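Endo-beta-N-acetylglucosaminidase F1 (Bacteroides thetaiotaomicron VPI-5482, PDB 6TCV) probably hydrolyses high-mannose N-glycans between the two core N-acetylglucosamine residues, acting as an endo-beta-N-acetylglucosaminidase of gut Bacteroides. Local coordinates at residues F202-Y208 with L249-T255; G213-V217 with D267-V272; V242-L248 with L281-N285. The protein carries 2 engineered substitutions. All blocks are in the same frame, centred on the assembly; numbering follows the deposited sequence.

How the contacts relate
Contact 3 is the most central of the three. It pairs two neighbouring parallel strands, and nearly all its residues are buried. Contacts 1 and 2 lie farther out; contact 1 is still largely buried, contact 2 only partly. Contact 1 extends the same sheet, from strand 198-209 to the loop after strand 243-249, and it meets the bound sugars. In contact 2 strand 214-218 packs on helix 262-278. The three share elements: strand 243-249 leads through the loop of contact 1 into the helix of contact 2 and on to strand 283-287 of contact 3. Backbone bonds dominate contact 3, side-chain amides and a carboxylate contact 1, and a glutamate with waters contact 2.

Contact 1: residues F202-Y208 with L249-T255; sequences FAANINY and LGNHDIT. With MAN (alpha-D-mannopyranose), chain B; NAG (2-acetamido-2-deoxy-beta-D-glucopyranose), chain C; MAN (alpha-D-mannopyranose), chain D; MAN (alpha-D-mannopyranose), chain E.
N207 and D253 tie the end of strand 198-209 to the loop that follows strand 243-249. D253 OD1 takes two donors, Y208 N at 2.8 Å and N207 ND2 at 3.0 Å, from opposite faces of the carboxylate. The carboxyl group stands between its own backbone N and carbonyl carbon (chi1 73°), and its other oxygen turns back into the loop. There OD2 accepts from T255 N, an Asx turn, and from T255 OG1 on its syn lone pair. A leucine here would probably leave Y208 N without its acceptor and set the T255 hydroxyl free to turn.

The N207 amide is held at both ends. Its OD1 receives N251 ND2 on a lone pair at 2.8 Å, almost straight at 176°. Its ND2 also gives to N251 O. The N251 amide in turn stacks on that of N205, with the planes 17° apart.

The tight part lies at L249, where the loop leaves strand 243-249. A203, which follows a cis peptide bond, has its CB 3.6 Å from L249 CB, and L249 CD2 packs against F202 CZ. L249 O is gripped from opposite faces by I206 N and by N205 ND2, the latter at 3.1 Å.

The looser side is that of the Y208 and I254 side chains, which are partly exposed. I254 CD1 lies over one face of the Y208 ring, 4.2 Å from its centroid, and Y208 OH bonds to N298.

The sugars line one side. N205 OD1 accepts from O3 of mannose B at 2.7 Å, and N205 ND2 gives to O4. H252 NE2 meets O2 of mannose E at 2.7 Å. N205 both bonds to the loop and binds the glycan, so loop position and sugar recognition are probably coupled.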
loop_
_atom_site.group_PDB
_atom_site.type_symbol
_atom_site.label_atom_id
_atom_site.label_comp_id
_atom_site.label_asym_id
_atom_site.label_seq_id
_atom_site.Cartn_x
_atom_site.Cartn_y
_atom_site.Cartn_z
ATOM N N PHE A 202 -1.534 -6.503 11.142
ATOM C CA PHE A 202 -1.010 -5.663 12.233
ATOM C C PHE A 202 -0.710 -6.587 13.410
ATOM O O PHE A 202 -1.620 -7.135 14.034
ATOM C CB PHE A 202 -2.054 -4.606 12.592
ATOM C CG PHE A 202 -1.542 -3.541 13.544
ATOM C CD1 PHE A 202 -0.830 -2.461 13.038
ATOM C CD2 PHE A 202 -1.849 -3.575 14.885
ATOM C CE1 PHE A 202 -0.394 -1.478 13.896
ATOM C CE2 PHE A 202 -1.424 -2.602 15.753
ATOM C CZ PHE A 202 -0.719 -1.540 15.256
ATOM N N ALA A 203 0.566 -6.783 13.748
ATOM C CA ALA A 203 1.768 -6.221 13.085
ATOM C C ALA A 203 2.976 -7.066 13.376
ATOM O O ALA A 203 3.138 -7.561 14.519
ATOM C CB ALA A 203 2.081 -4.799 13.574
ATOM N N ALA A 204 3.860 -7.171 12.382
ATOM C CA ALA A 204 5.245 -7.541 12.640
ATOM C C ALA A 204 5.913 -6.371 13.349
ATOM O O ALA A 204 5.438 -5.245 13.350
ATOM C CB ALA A 204 5.983 -7.835 11.322
ATOM N N ASN A 205 7.072 -6.634 13.931
ATOM C CA ASN A 205 7.770 -5.633 14.724
ATOM C C ASN A 205 9.158 -5.329 14.197
ATOM O O ASN A 205 9.773 -6.134 13.500
ATOM C CB ASN A 205 7.876 -6.103 16.160
ATOM C CG ASN A 205 6.542 -6.322 16.762
ATOM O OD1 ASN A 205 6.165 -7.425 17.135
ATOM N ND2 ASN A 205 5.784 -5.253 16.849
ATOM N N ILE A 206 9.651 -4.137 14.537
ATOM C CA ILE A 206 11.092 -3.871 14.496
ATOM C C ILE A 206 11.638 -4.109 15.899
ATOM O O ILE A 206 11.090 -3.584 16.892
ATOM C CB ILE A 206 11.429 -2.482 13.946
ATOM C CG1 ILE A 206 12.940 -2.341 13.839
ATOM C CG2 ILE A 206 10.804 -1.343 14.756
ATOM C CD1 ILE A 206 13.402 -1.124 13.020
ATOM N N ASN A 207 12.724 -4.882 15.987
ATOM C CA ASN A 207 13.381 -5.160 17.256
ATOM C C ASN A 207 14.878 -5.269 16.986
ATOM O O ASN A 207 15.323 -5.422 15.835
ATOM C CB ASN A 207 12.905 -6.469 17.861
ATOM C CG ASN A 207 11.601 -6.300 18.591
ATOM O OD1 ASN A 207 10.526 -6.705 18.090
ATOM N ND2 ASN A 207 11.661 -5.717 19.779
ATOM N N TYR A 208 15.674 -5.128 18.051
ATOM C CA TYR A 208 17.124 -5.263 17.883
ATOM C C TYR A 208 17.433 -6.762 17.917
ATOM O O TYR A 208 16.994 -7.471 18.837
ATOM C CB TYR A 208 17.876 -4.577 19.014
ATOM C CG TYR A 208 19.322 -4.370 18.690
ATOM C CD1 TYR A 208 19.648 -3.606 17.593
ATOM C CD2 TYR A 208 20.364 -4.966 19.388
ATOM C CE1 TYR A 208 20.947 -3.377 17.209
ATOM C CE2 TYR A 208 21.696 -4.736 18.988
ATOM C CZ TYR A 208 21.936 -3.948 17.867
ATOM O OH TYR A 208 23.266 -3.697 17.460
ATOM N N LEU A 249 5.627 -2.286 13.334
ATOM C CA LEU A 249 5.306 -1.540 14.538
ATOM C C LEU A 249 6.504 -1.625 15.476
ATOM O O LEU A 249 7.074 -2.708 15.660
ATOM C CB LEU A 249 4.040 -2.193 15.156
ATOM C CG LEU A 249 3.500 -1.564 16.440
ATOM C CD1 LEU A 249 2.879 -0.217 16.215
ATOM C CD2 LEU A 249 2.479 -2.547 17.063
ATOM N N GLY A 250 6.815 -0.525 16.162
ATOM C CA GLY A 250 7.841 -0.539 17.204
ATOM C C GLY A 250 7.456 -1.484 18.317
ATOM O O GLY A 250 6.302 -1.884 18.453
ATOM N N ASN A 251 8.442 -1.850 19.144
ATOM C CA ASN A 251 8.220 -2.967 20.049
ATOM C C ASN A 251 9.183 -2.979 21.248
ATOM O O ASN A 251 9.776 -4.028 21.571
ATOM C CB ASN A 251 8.337 -4.280 19.248
ATOM C CG ASN A 251 7.752 -5.443 19.987
ATOM O OD1 ASN A 251 6.783 -5.302 20.772
ATOM N ND2 ASN A 251 8.322 -6.588 19.805
ATOM N N HIS A 252 9.327 -1.822 21.920
ATOM C CA HIS A 252 9.849 -1.741 23.283
ATOM C C HIS A 252 11.326 -2.107 23.375
ATOM O O HIS A 252 11.772 -2.618 24.413
ATOM C CB HIS A 252 9.024 -2.643 24.221
ATOM C CG HIS A 252 7.548 -2.440 24.103
ATOM N ND1 HIS A 252 6.899 -1.370 24.703
ATOM C CD2 HIS A 252 6.591 -3.145 23.443
ATOM C CE1 HIS A 252 5.611 -1.433 24.408
ATOM N NE2 HIS A 252 5.399 -2.495 23.646
ATOM N N ASP A 253 12.124 -1.659 22.409
ATOM C CA ASP A 253 13.582 -1.705 22.572
ATOM C C ASP A 253 14.175 -0.490 21.867
ATOM O O ASP A 253 13.451 0.427 21.453
ATOM C CB ASP A 253 14.185 -3.079 22.190
ATOM C CG ASP A 253 14.219 -3.383 20.713
ATOM O OD1 ASP A 253 14.340 -4.612 20.427
ATOM O OD2 ASP A 253 14.177 -2.500 19.856
ATOM N N ILE A 254 15.505 -0.474 21.720
ATOM C CA ILE A 254 16.234 0.664 21.177
ATOM C C ILE A 254 15.962 0.941 19.715
ATOM O O ILE A 254 16.320 2.015 19.219
ATOM C CB ILE A 254 17.768 0.523 21.383
ATOM C CG1 ILE A 254 18.263 -0.761 20.694
ATOM C CG2 ILE A 254 18.113 0.639 22.879
ATOM C CD1 ILE A 254 19.784 -0.906 20.745
ATOM N N THR A 255 15.319 0.016 18.997
ATOM C CA THR A 255 15.035 0.212 17.577
ATOM C C THR A 255 13.651 0.849 17.371
ATOM O O THR A 255 12.729 0.663 18.168
ATOM C CB THR A 255 15.113 -1.096 16.766
ATOM O OG1 THR A 255 14.041 -1.975 17.168
ATOM C CG2 THR A 255 16.456 -1.770 16.861
HETATM C C1 MAN B . 1.555 -6.758 20.877
HETATM C C2 MAN B . 2.577 -7.788 20.414
HETATM C C3 MAN B . 3.230 -7.285 19.138
HETATM C C4 MAN B . 2.195 -6.937 18.075
HETATM C C5 MAN B . 1.137 -5.986 18.627
HETATM C C6 MAN B . -0.048 -5.817 17.697
HETATM O O2 MAN B . 1.891 -9.048 20.244
HETATM O O3 MAN B . 4.081 -8.304 18.613
HETATM O O4 MAN B . 2.825 -6.246 16.998
HETATM O O5 MAN B . 0.601 -6.526 19.860
HETATM O O6 MAN B . -1.035 -4.963 18.308
HETATM C C1 NAG C . -2.894 2.951 18.152
HETATM C C2 NAG C . -2.179 1.852 17.388
HETATM C C3 NAG C . -2.287 0.467 18.031
HETATM C C4 NAG C . -3.269 0.494 19.187
HETATM C C5 NAG C . -4.524 1.212 18.730
HETATM C C6 NAG C . -5.664 1.179 19.740
HETATM C C7 NAG C . -1.821 1.812 14.953
HETATM C C8 NAG C . -2.507 1.846 13.601
HETATM N N2 NAG C . -2.631 1.826 16.008
HETATM O O3 NAG C . -1.000 0.058 18.502
HETATM O O4 NAG C . -3.593 -0.868 19.514
HETATM O O5 NAG C . -4.242 2.606 18.495
HETATM O O6 NAG C . -6.725 1.963 19.300
HETATM O O7 NAG C . -0.591 1.790 15.079
HETATM C C1 MAN D . 3.779 -4.151 27.232
HETATM C C2 MAN D . 5.282 -4.135 27.007
HETATM C C3 MAN D . 5.740 -5.404 26.304
HETATM C C4 MAN D . 5.242 -6.618 27.070
HETATM C C5 MAN D . 3.730 -6.540 27.237
HETATM C C6 MAN D . 3.165 -7.695 28.035
HETATM O O2 MAN D . 5.996 -4.067 28.239
HETATM O O3 MAN D . 7.168 -5.455 26.217
HETATM O O4 MAN D . 5.494 -7.807 26.329
HETATM O O5 MAN D . 3.376 -5.325 27.909
HETATM O O6 MAN D . 1.788 -7.504 28.274
HETATM C C1 MAN E . 1.393 -2.253 22.686
HETATM C C2 MAN E . 2.030 -3.284 21.765
HETATM C C3 MAN E . 1.538 -4.673 22.144
HETATM C C4 MAN E . 1.877 -4.978 23.590
HETATM C C5 MAN E . 1.332 -3.863 24.488
HETATM C C6 MAN E . 1.761 -4.029 25.925
HETATM O O2 MAN E . 3.438 -3.208 21.892
HETATM O O3 MAN E . 2.239 -5.606 21.295
HETATM O O4 MAN E . 1.372 -6.229 24.045
HETATM O O5 MAN E . 1.759 -2.560 24.031
HETATM O O6 MAN E . 3.195 -4.053 25.959
HETATM O O HOH W 1 11.221 -1.632 18.965
#

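Contact 2: residues G213-V217 with D267-V272; sequences GRPRV and DFAREV
Strand 214-218 pairs antiparallel with the far end of barrel strand 198-209 as a beta hairpin, and it rests on helix 262-278. The hairpin turn carries a G1 beta bulge, with G213 and R214 both facing D209. Strand and helix segments run nearly parallel, 21° apart, with axes 8.5 Å apart at their closest.

E271 carries the contact. It swings its CG away from its own backbone N (chi1 -172°) and stays extended beyond it, which takes the carboxylate across to the strand. E271 OE2 accepts from V217 N at 2.9 Å, a bond of 161° that arrives from above the carboxylate plane. E271 OE1 forms a salt bridge with R214 NH1 at 3.3 Å. The oxygen lies well out of the guanidinium plane, so this pairing is one of charge and no N-H points at it. Two waters complete the grip. Water 2 gives to E271 OE1 at 2.6 Å and to P215 O. Water 3 gives to E271 OE2 and V217 O.

D267 CB lies over one face of the R214 guanidinium, 3.6 Å from NH1. Beside this polar layer the contact turns apolar. F268 CE1 meets V217 CG2 at 3.7 Å, and the ring edge abuts the carbonyl C of R216. V272 CG2 touches V217 CG2 more loosely. R216 folds back along its own strand, with NE bonded to V217 O.

Further in, F268 reaches I206 of strand 198-209 and L312 of helix 306-319, while V272 packs on V284 and Y286 of strand 283-287. The helix thus covers the sheet and packs beside helix 306-319.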
loop_
_atom_site.group_PDB
_atom_site.type_symbol
_atom_site.label_atom_id
_atom_site.label_comp_id
_atom_site.label_asym_id
_atom_site.label_seq_id
_atom_site.Cartn_x
_atom_site.Cartn_y
_atom_site.Cartn_z
ATOM N N GLY A 213 23.710 -8.036 15.803
ATOM C CA GLY A 213 24.078 -6.629 15.922
ATOM C C GLY A 213 23.338 -5.646 15.050
ATOM O O GLY A 213 23.980 -4.744 14.487
ATOM N N ARG A 214 22.090 -5.906 14.748
ATOM C CA ARG A 214 21.341 -5.018 13.871
ATOM C C ARG A 214 19.852 -5.088 14.156
ATOM O O ARG A 214 19.366 -6.099 14.680
ATOM C CB ARG A 214 21.644 -5.229 12.404
ATOM C CG ARG A 214 21.266 -6.572 11.977
ATOM C CD ARG A 214 21.621 -6.692 10.470
ATOM N NE ARG A 214 20.499 -6.313 9.590
ATOM C CZ ARG A 214 20.502 -6.412 8.249
ATOM N NH1 ARG A 214 19.418 -6.043 7.492
ATOM N NH2 ARG A 214 21.608 -6.865 7.660
ATOM N N PRO A 215 19.079 -4.094 13.724
ATOM C CA PRO A 215 17.623 -4.245 13.751
ATOM C C PRO A 215 17.170 -5.368 12.833
ATOM O O PRO A 215 17.823 -5.690 11.851
ATOM C CB PRO A 215 17.128 -2.888 13.201
ATOM C CG PRO A 215 18.337 -1.949 13.371
ATOM C CD PRO A 215 19.506 -2.776 13.192
ATOM N N ARG A 216 16.009 -5.946 13.128
ATOM C CA ARG A 216 15.399 -6.936 12.247
ATOM C C ARG A 216 13.885 -6.793 12.313
ATOM O O ARG A 216 13.318 -6.220 13.254
ATOM C CB ARG A 216 15.765 -8.347 12.718
ATOM C CG ARG A 216 15.158 -8.767 14.078
ATOM C CD ARG A 216 15.197 -10.297 14.470
ATOM N NE ARG A 216 14.632 -11.166 13.464
ATOM C CZ ARG A 216 15.066 -12.362 13.147
ATOM N NH1 ARG A 216 16.114 -12.876 13.775
ATOM N NH2 ARG A 216 14.433 -13.065 12.215
ATOM N N VAL A 217 13.242 -7.352 11.290
ATOM C CA VAL A 217 11.818 -7.659 11.369
ATOM C C VAL A 217 11.697 -8.850 12.303
ATOM O O VAL A 217 12.325 -9.907 12.096
ATOM C CB VAL A 217 11.284 -8.004 9.978
ATOM C CG1 VAL A 217 9.827 -8.444 10.026
ATOM C CG2 VAL A 217 11.449 -6.837 9.047
ATOM N N ASP A 267 19.216 -0.793 5.217
ATOM C CA ASP A 267 19.196 -2.243 5.419
ATOM C C ASP A 267 17.820 -2.713 5.854
ATOM O O ASP A 267 17.340 -3.741 5.383
ATOM C CB ASP A 267 20.261 -2.677 6.425
ATOM C CG ASP A 267 21.651 -2.388 5.961
ATOM O OD1 ASP A 267 21.926 -2.130 4.798
ATOM O OD2 ASP A 267 22.593 -2.801 6.768
ATOM N N PHE A 268 17.167 -1.978 6.763
ATOM C CA PHE A 268 15.867 -2.433 7.231
ATOM C C PHE A 268 14.853 -2.364 6.102
ATOM O O PHE A 268 14.039 -3.299 5.943
ATOM C CB PHE A 268 15.434 -1.591 8.439
ATOM C CG PHE A 268 14.188 -2.099 9.089
ATOM C CD1 PHE A 268 14.194 -3.278 9.830
ATOM C CD2 PHE A 268 12.986 -1.450 8.888
ATOM C CE1 PHE A 268 13.016 -3.733 10.387
ATOM C CE2 PHE A 268 11.839 -1.918 9.427
ATOM C CZ PHE A 268 11.868 -3.068 10.172
ATOM N N ALA A 269 14.926 -1.312 5.272
ATOM C CA ALA A 269 14.050 -1.214 4.107
ATOM C C ALA A 269 14.222 -2.410 3.190
ATOM O O ALA A 269 13.233 -2.972 2.688
ATOM C CB ALA A 269 14.411 0.045 3.336
ATOM N N ARG A 270 15.464 -2.834 2.976
ATOM C CA ARG A 270 15.755 -3.962 2.103
ATOM C C ARG A 270 15.262 -5.272 2.712
ATOM O O ARG A 270 14.790 -6.146 1.988
ATOM C CB ARG A 270 17.249 -3.960 1.738
ATOM C CG ARG A 270 17.541 -2.727 0.879
ATOM C CD ARG A 270 18.985 -2.317 0.810
ATOM N NE ARG A 270 18.994 -0.933 0.274
ATOM C CZ ARG A 270 20.073 -0.217 0.041
ATOM N NH1 ARG A 270 21.252 -0.740 0.277
ATOM N NH2 ARG A 270 19.979 1.021 -0.439
ATOM N N GLU A 271 15.294 -5.384 4.050
ATOM C CA GLU A 271 14.717 -6.559 4.717
ATOM C C GLU A 271 13.199 -6.594 4.579
ATOM O O GLU A 271 12.621 -7.660 4.303
ATOM C CB GLU A 271 15.157 -6.562 6.180
ATOM C CG GLU A 271 14.765 -7.824 6.896
ATOM C CD GLU A 271 15.472 -7.999 8.197
ATOM O OE1 GLU A 271 16.740 -7.870 8.201
ATOM O OE2 GLU A 271 14.862 -8.477 9.172
ATOM N N VAL A 272 12.551 -5.440 4.756
ATOM C CA VAL A 272 11.111 -5.383 4.565
ATOM C C VAL A 272 10.747 -5.776 3.134
ATOM O O VAL A 272 9.800 -6.546 2.919
ATOM C CB VAL A 272 10.600 -3.987 4.928
ATOM C CG1 VAL A 272 9.151 -3.764 4.460
ATOM C CG2 VAL A 272 10.706 -3.743 6.420
HETATM O O HOH W 2 18.185 -8.069 10.350
HETATM O O HOH W 3 13.683 -11.231 9.986
#

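Contact 3: residues V242-L248 with L281-N285; sequences VKVLLGL and LDGVN
Strands 243-249 and 283-287 run parallel, with L246 opposite V284 and G247 opposite N285, and their short segments cross at -45°. They are the two strands of a beta-alpha-beta crossover through helix 262-278, consistent with the (beta/alpha) barrel of family 18 glycoside hydrolases. The ladder runs from L246 N to G283 O, from N285 N to L246 O at 3.0 Å, and from L248 N to N285 O at 2.8 Å.

D282 closes the start of the pair. Its backbone N gives to V244 O at 2.8 Å, and its OD2 accepts from V244 N at 2.9 Å on the anti lone pair. CG lies beside its own backbone N (chi1 -61°), which lets the carboxylate lie alongside the neighbouring strand. The same OD2 also forms a salt bridge with R238, which probably helps offset its buried charge.

G283 has phi 142°, where a side chain would press on the preceding carbonyl oxygen and crowd L245 CD2. G283 N is buried without a partner.

Apolar contacts from L281, just before the strand, and from V284 join the two segments. L281 CD1 touches L246 CB at 4.0 Å, and L281 CD2 reaches V244 CG1. L248 CD2 meets V284 CG2 at 4.0 Å.

At the sugar end, the side chain of N285 is about 5 Å from a bound N-acetylglucosamine. Its ND2 gives to a water at 2.8 Å, and that water donates to L248 O.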
loop_
_atom_site.group_PDB
_atom_site.type_symbol
_atom_site.label_atom_id
_atom_site.label_comp_id
_atom_site.label_asym_id
_atom_site.label_seq_id
_atom_site.Cartn_x
_atom_site.Cartn_y
_atom_site.Cartn_z
ATOM N N VAL A 242 -7.477 -7.902 -3.503
ATOM C CA VAL A 242 -7.169 -7.160 -2.276
ATOM C C VAL A 242 -5.644 -7.079 -2.142
ATOM O O VAL A 242 -4.933 -8.078 -2.359
ATOM C CB VAL A 242 -7.759 -7.893 -1.060
ATOM C CG1 VAL A 242 -7.405 -7.220 0.243
ATOM C CG2 VAL A 242 -9.268 -8.013 -1.174
ATOM N N LYS A 243 -5.144 -5.910 -1.755
ATOM C CA LYS A 243 -3.714 -5.767 -1.501
ATOM C C LYS A 243 -3.440 -6.022 -0.028
ATOM O O LYS A 243 -4.016 -5.340 0.841
ATOM C CB LYS A 243 -3.244 -4.367 -1.877
ATOM C CG LYS A 243 -3.377 -4.062 -3.354
ATOM C CD LYS A 243 -2.849 -2.675 -3.668
ATOM C CE LYS A 243 -2.693 -2.474 -5.170
ATOM N NZ LYS A 243 -3.975 -2.622 -5.861
ATOM N N VAL A 244 -2.531 -6.974 0.246
ATOM C CA VAL A 244 -2.215 -7.417 1.598
ATOM C C VAL A 244 -0.863 -6.838 1.977
ATOM O O VAL A 244 0.153 -7.171 1.351
ATOM C CB VAL A 244 -2.228 -8.937 1.728
ATOM C CG1 VAL A 244 -1.806 -9.344 3.142
ATOM C CG2 VAL A 244 -3.596 -9.496 1.391
ATOM N N LEU A 245 -0.834 -5.985 2.994
ATOM C CA LEU A 245 0.387 -5.333 3.439
ATOM C C LEU A 245 0.836 -5.937 4.756
ATOM O O LEU A 245 0.024 -6.269 5.623
ATOM C CB LEU A 245 0.191 -3.835 3.672
ATOM C CG LEU A 245 -0.510 -3.044 2.580
ATOM C CD1 LEU A 245 -0.480 -1.561 2.848
ATOM C CD2 LEU A 245 0.078 -3.327 1.213
ATOM N N LEU A 246 2.155 -5.996 4.951
ATOM C CA LEU A 246 2.706 -6.338 6.256
ATOM C C LEU A 246 2.757 -5.071 7.098
ATOM O O LEU A 246 3.319 -4.052 6.674
ATOM C CB LEU A 246 4.109 -6.917 6.095
ATOM C CG LEU A 246 4.758 -7.470 7.390
ATOM C CD1 LEU A 246 3.930 -8.619 7.964
ATOM C CD2 LEU A 246 6.192 -7.880 7.083
ATOM N N GLY A 247 2.137 -5.090 8.273
ATOM C CA GLY A 247 2.306 -3.987 9.208
ATOM C C GLY A 247 3.614 -4.152 9.973
ATOM O O GLY A 247 3.969 -5.253 10.382
ATOM N N LEU A 248 4.302 -3.022 10.165
ATOM C CA LEU A 248 5.483 -2.931 11.024
ATOM C C LEU A 248 5.186 -1.940 12.135
ATOM O O LEU A 248 4.613 -0.864 11.888
ATOM C CB LEU A 248 6.717 -2.490 10.225
ATOM C CG LEU A 248 7.686 -3.578 9.808
ATOM C CD1 LEU A 248 8.289 -4.301 11.011
ATOM C CD2 LEU A 248 7.056 -4.559 8.841
ATOM N N LEU A 281 3.548 -10.457 -0.896
ATOM C CA LEU A 281 2.700 -9.432 -0.310
ATOM C C LEU A 281 2.767 -8.170 -1.160
ATOM O O LEU A 281 3.572 -8.062 -2.087
ATOM C CB LEU A 281 3.080 -9.125 1.132
ATOM C CG LEU A 281 3.190 -10.354 2.041
ATOM C CD1 LEU A 281 3.565 -9.894 3.429
ATOM C CD2 LEU A 281 1.819 -11.084 2.066
ATOM N N ASP A 282 1.969 -7.164 -0.824
ATOM C CA ASP A 282 1.795 -5.998 -1.682
ATOM C C ASP A 282 2.397 -4.721 -1.143
ATOM O O ASP A 282 2.214 -3.668 -1.768
ATOM C CB ASP A 282 0.309 -5.802 -2.010
ATOM C CG ASP A 282 -0.238 -6.967 -2.743
ATOM O OD1 ASP A 282 0.171 -7.183 -3.899
ATOM O OD2 ASP A 282 -1.096 -7.705 -2.175
ATOM N N GLY A 283 3.097 -4.768 -0.008
ATOM C CA GLY A 283 3.765 -3.621 0.568
ATOM C C GLY A 283 3.665 -3.640 2.062
ATOM O O GLY A 283 3.489 -4.689 2.678
ATOM N N VAL A 284 3.797 -2.449 2.633
ATOM C CA VAL A 284 4.012 -2.273 4.073
ATOM C C VAL A 284 3.220 -1.105 4.618
ATOM O O VAL A 284 2.911 -0.137 3.903
ATOM C CB VAL A 284 5.533 -2.075 4.349
ATOM C CG1 VAL A 284 6.044 -0.751 3.795
ATOM C CG2 VAL A 284 5.882 -2.184 5.825
ATOM N N ASN A 285 2.871 -1.173 5.900
ATOM C CA ASN A 285 2.481 -0.010 6.702
ATOM C C ASN A 285 3.504 0.167 7.821
ATOM O O ASN A 285 3.866 -0.831 8.477
ATOM C CB ASN A 285 1.107 -0.164 7.341
ATOM C CG ASN A 285 0.751 1.023 8.209
ATOM O OD1 ASN A 285 0.342 2.106 7.669
ATOM N ND2 ASN A 285 0.958 0.936 9.432
HETATM O O HOH W 4 1.641 -1.288 11.015
#